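Redox-sensing transcriptional repressor rex (Thermoanaerobacter ethanolicus, PDB 3WG9) probably represses transcription as a DNA-binding homodimer that responds to the cellular NADH/NAD(+) redox state. Local coordinates at residues Pro16-Tyr21 and Arg50-Asn55. Residues are numbered along the deposited sequence; the frame is centred on the assembly and turned at random.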
loop_
_atom_site.group_PDB
_atom_site.type_symbol
_atom_site.label_atom_id
_atom_site.label_comp_id
_atom_site.label_asym_id
_atom_site.label_seq_id
_atom_site.Cartn_x
_atom_site.Cartn_y
_atom_site.Cartn_z
ATOM N N PRO B 16 4.374 -7.640 8.888
ATOM C CA PRO B 16 4.081 -6.250 9.272
ATOM C C PRO B 16 2.657 -6.034 9.788
ATOM O O PRO B 16 2.471 -5.134 10.596
ATOM C CB PRO B 16 4.370 -5.428 7.995
ATOM C CG PRO B 16 5.276 -6.402 7.162
ATOM C CD PRO B 16 4.705 -7.758 7.465
ATOM N N ARG B 17 1.689 -6.782 9.277
ATOM C CA ARG B 17 0.320 -6.705 9.812
ATOM C C ARG B 17 0.318 -7.135 11.289
ATOM O O ARG B 17 -0.248 -6.438 12.147
ATOM C CB ARG B 17 -0.638 -7.574 9.008
ATOM C CG ARG B 17 -0.697 -7.252 7.493
ATOM C CD ARG B 17 -1.737 -8.167 6.807
ATOM N NE ARG B 17 -3.036 -8.028 7.470
ATOM C CZ ARG B 17 -3.843 -9.049 7.776
ATOM N NH1 ARG B 17 -3.495 -10.297 7.495
ATOM N NH2 ARG B 17 -5.015 -8.811 8.340
ATOM N N TYR B 18 1.048 -8.207 11.651
ATOM C CA TYR B 18 1.066 -8.532 13.098
ATOM C C TYR B 18 1.708 -7.412 13.896
ATOM O O TYR B 18 1.201 -7.012 14.963
ATOM C CB TYR B 18 1.847 -9.814 13.346
ATOM C CG TYR B 18 1.375 -11.018 12.558
ATOM C CD1 TYR B 18 0.031 -11.227 12.255
ATOM C CD2 TYR B 18 2.283 -11.989 12.184
ATOM C CE1 TYR B 18 -0.391 -12.365 11.564
ATOM C CE2 TYR B 18 1.871 -13.140 11.539
ATOM C CZ TYR B 18 0.543 -13.325 11.209
ATOM O OH TYR B 18 0.214 -14.467 10.501
ATOM N N HIS B 19 2.823 -6.866 13.388
ATOM C CA HIS B 19 3.594 -5.831 14.112
ATOM C C HIS B 19 2.701 -4.586 14.345
ATOM O O HIS B 19 2.651 -3.986 15.423
ATOM C CB HIS B 19 4.790 -5.451 13.202
ATOM C CG HIS B 19 5.745 -4.478 13.809
ATOM N ND1 HIS B 19 5.695 -3.118 13.555
ATOM C CD2 HIS B 19 6.782 -4.665 14.659
ATOM C CE1 HIS B 19 6.670 -2.512 14.212
ATOM N NE2 HIS B 19 7.343 -3.428 14.894
ATOM N N ARG B 20 1.998 -4.167 13.314
ATOM C CA ARG B 20 1.160 -2.958 13.393
ATOM C C ARG B 20 -0.020 -3.122 14.394
ATOM O O ARG B 20 -0.388 -2.203 15.113
ATOM C CB ARG B 20 0.584 -2.703 11.973
ATOM C CG ARG B 20 -0.220 -1.368 11.796
ATOM C CD ARG B 20 -0.374 -0.955 10.297
ATOM N NE ARG B 20 -0.680 -2.059 9.398
ATOM C CZ ARG B 20 -1.888 -2.607 9.237
ATOM N NH1 ARG B 20 -2.900 -2.159 9.963
ATOM N NH2 ARG B 20 -2.112 -3.622 8.380
ATOM N N TYR B 21 -0.639 -4.289 14.409
ATOM C CA TYR B 21 -1.717 -4.561 15.341
ATOM C C TYR B 21 -1.228 -4.622 16.808
ATOM O O TYR B 21 -1.857 -3.994 17.664
ATOM C CB TYR B 21 -2.523 -5.803 14.967
ATOM C CG TYR B 21 -3.647 -6.084 15.935
ATOM C CD1 TYR B 21 -4.602 -5.102 16.214
ATOM C CD2 TYR B 21 -3.759 -7.311 16.581
ATOM C CE1 TYR B 21 -5.628 -5.307 17.109
ATOM C CE2 TYR B 21 -4.813 -7.538 17.492
ATOM C CZ TYR B 21 -5.742 -6.526 17.742
ATOM O OH TYR B 21 -6.796 -6.700 18.616
ATOM N N ARG B 50 0.894 -19.290 14.431
ATOM C CA ARG B 50 1.963 -19.988 15.183
ATOM C C ARG B 50 3.080 -20.413 14.214
ATOM O O ARG B 50 4.273 -20.238 14.478
ATOM C CB ARG B 50 1.400 -21.250 15.857
ATOM C CG ARG B 50 0.434 -20.962 16.955
ATOM C CD ARG B 50 0.112 -22.310 17.708
ATOM N NE ARG B 50 -0.971 -21.990 18.612
ATOM C CZ ARG B 50 -2.256 -22.156 18.359
ATOM N NH1 ARG B 50 -2.633 -22.888 17.320
ATOM N NH2 ARG B 50 -3.137 -21.649 19.218
ATOM N N GLN B 51 2.690 -20.948 13.072
ATOM C CA GLN B 51 3.652 -21.368 12.087
ATOM C C GLN B 51 4.515 -20.204 11.524
ATOM O O GLN B 51 5.750 -20.353 11.317
ATOM C CB GLN B 51 2.902 -21.992 10.933
ATOM C CG GLN B 51 3.853 -22.752 9.955
ATOM C CD GLN B 51 3.088 -23.640 8.950
ATOM O OE1 GLN B 51 2.754 -23.212 7.849
ATOM N NE2 GLN B 51 2.780 -24.864 9.358
ATOM N N ASP B 52 3.871 -19.055 11.341
ATOM C CA ASP B 52 4.592 -17.859 10.852
ATOM C C ASP B 52 5.693 -17.456 11.828
ATOM O O ASP B 52 6.816 -17.230 11.416
ATOM C CB ASP B 52 3.663 -16.660 10.660
ATOM C CG ASP B 52 2.726 -16.820 9.452
ATOM O OD1 ASP B 52 2.954 -17.713 8.588
ATOM O OD2 ASP B 52 1.795 -15.988 9.302
ATOM N N LEU B 53 5.381 -17.333 13.110
ATOM C CA LEU B 53 6.354 -16.987 14.121
ATOM C C LEU B 53 7.434 -18.063 14.307
ATOM O O LEU B 53 8.631 -17.736 14.528
ATOM C CB LEU B 53 5.647 -16.704 15.469
ATOM C CG LEU B 53 4.601 -15.580 15.380
ATOM C CD1 LEU B 53 3.619 -15.391 16.544
ATOM C CD2 LEU B 53 5.322 -14.257 14.984
ATOM N N ASN B 54 7.026 -19.331 14.167
ATOM C CA ASN B 54 7.955 -20.414 14.435
ATOM C C ASN B 54 9.114 -20.443 13.447
ATOM O O ASN B 54 10.137 -21.062 13.743
ATOM C CB ASN B 54 7.258 -21.767 14.467
ATOM C CG ASN B 54 7.986 -22.759 15.386
ATOM O OD1 ASN B 54 8.305 -22.422 16.516
ATOM N ND2 ASN B 54 8.284 -23.945 14.884
ATOM N N ASN B 55 8.980 -19.761 12.301
ATOM C CA ASN B 55 10.123 -19.603 11.372
ATOM C C ASN B 55 11.335 -18.962 12.040
ATOM O O ASN B 55 12.480 -19.110 11.562
ATOM C CB ASN B 55 9.781 -18.737 10.139
ATOM C CG ASN B 55 8.839 -19.432 9.153
ATOM O OD1 ASN B 55 9.224 -20.387 8.485
ATOM N ND2 ASN B 55 7.601 -18.926 9.040
#
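Tyr18 on helix 9-27 and Asp52 on helix 46-54 bridge two backbones that stay well apart, the nearest CA atoms, those of Tyr18 and Leu53, being 10.0 Å from each other. Both CB atoms point toward the opposite helix. With CG anti to its carbonyl carbon (chi1 -55°), Tyr18 sends its ring across the gap, and its hydroxyl donates a hydrogen bond of 2.5 Å from OH to Asp52 OD2. The acceptor lies at the ring edge, in plane, and accepts the hydrogen bond through its anti lone pair; ring and carboxylate planes are 35° apart. Along the same edge, Tyr18 CE2 approaches Asp52 CB at 4.0 Å. OD2 also forms a salt bridge with Arg14, while Gln48 binds OD1, so both carboxylate oxygens are held. Met42, Val44 and Leu75 pack against Tyr18. A phenylalanine here would probably keep much of that packing but leave Asp52 OD2 without its hydroxyl donor. Both helices belong to the winged-helix DNA-binding domain, and the contact ties the first helix to helix 46-54, with both touching residues inside the predicted helix-turn-helix region. Buried between them, the carboxylate is likely to remain ionised, its charge balanced by Arg14 and further stabilised by the hydrogen bond from the tyrosine.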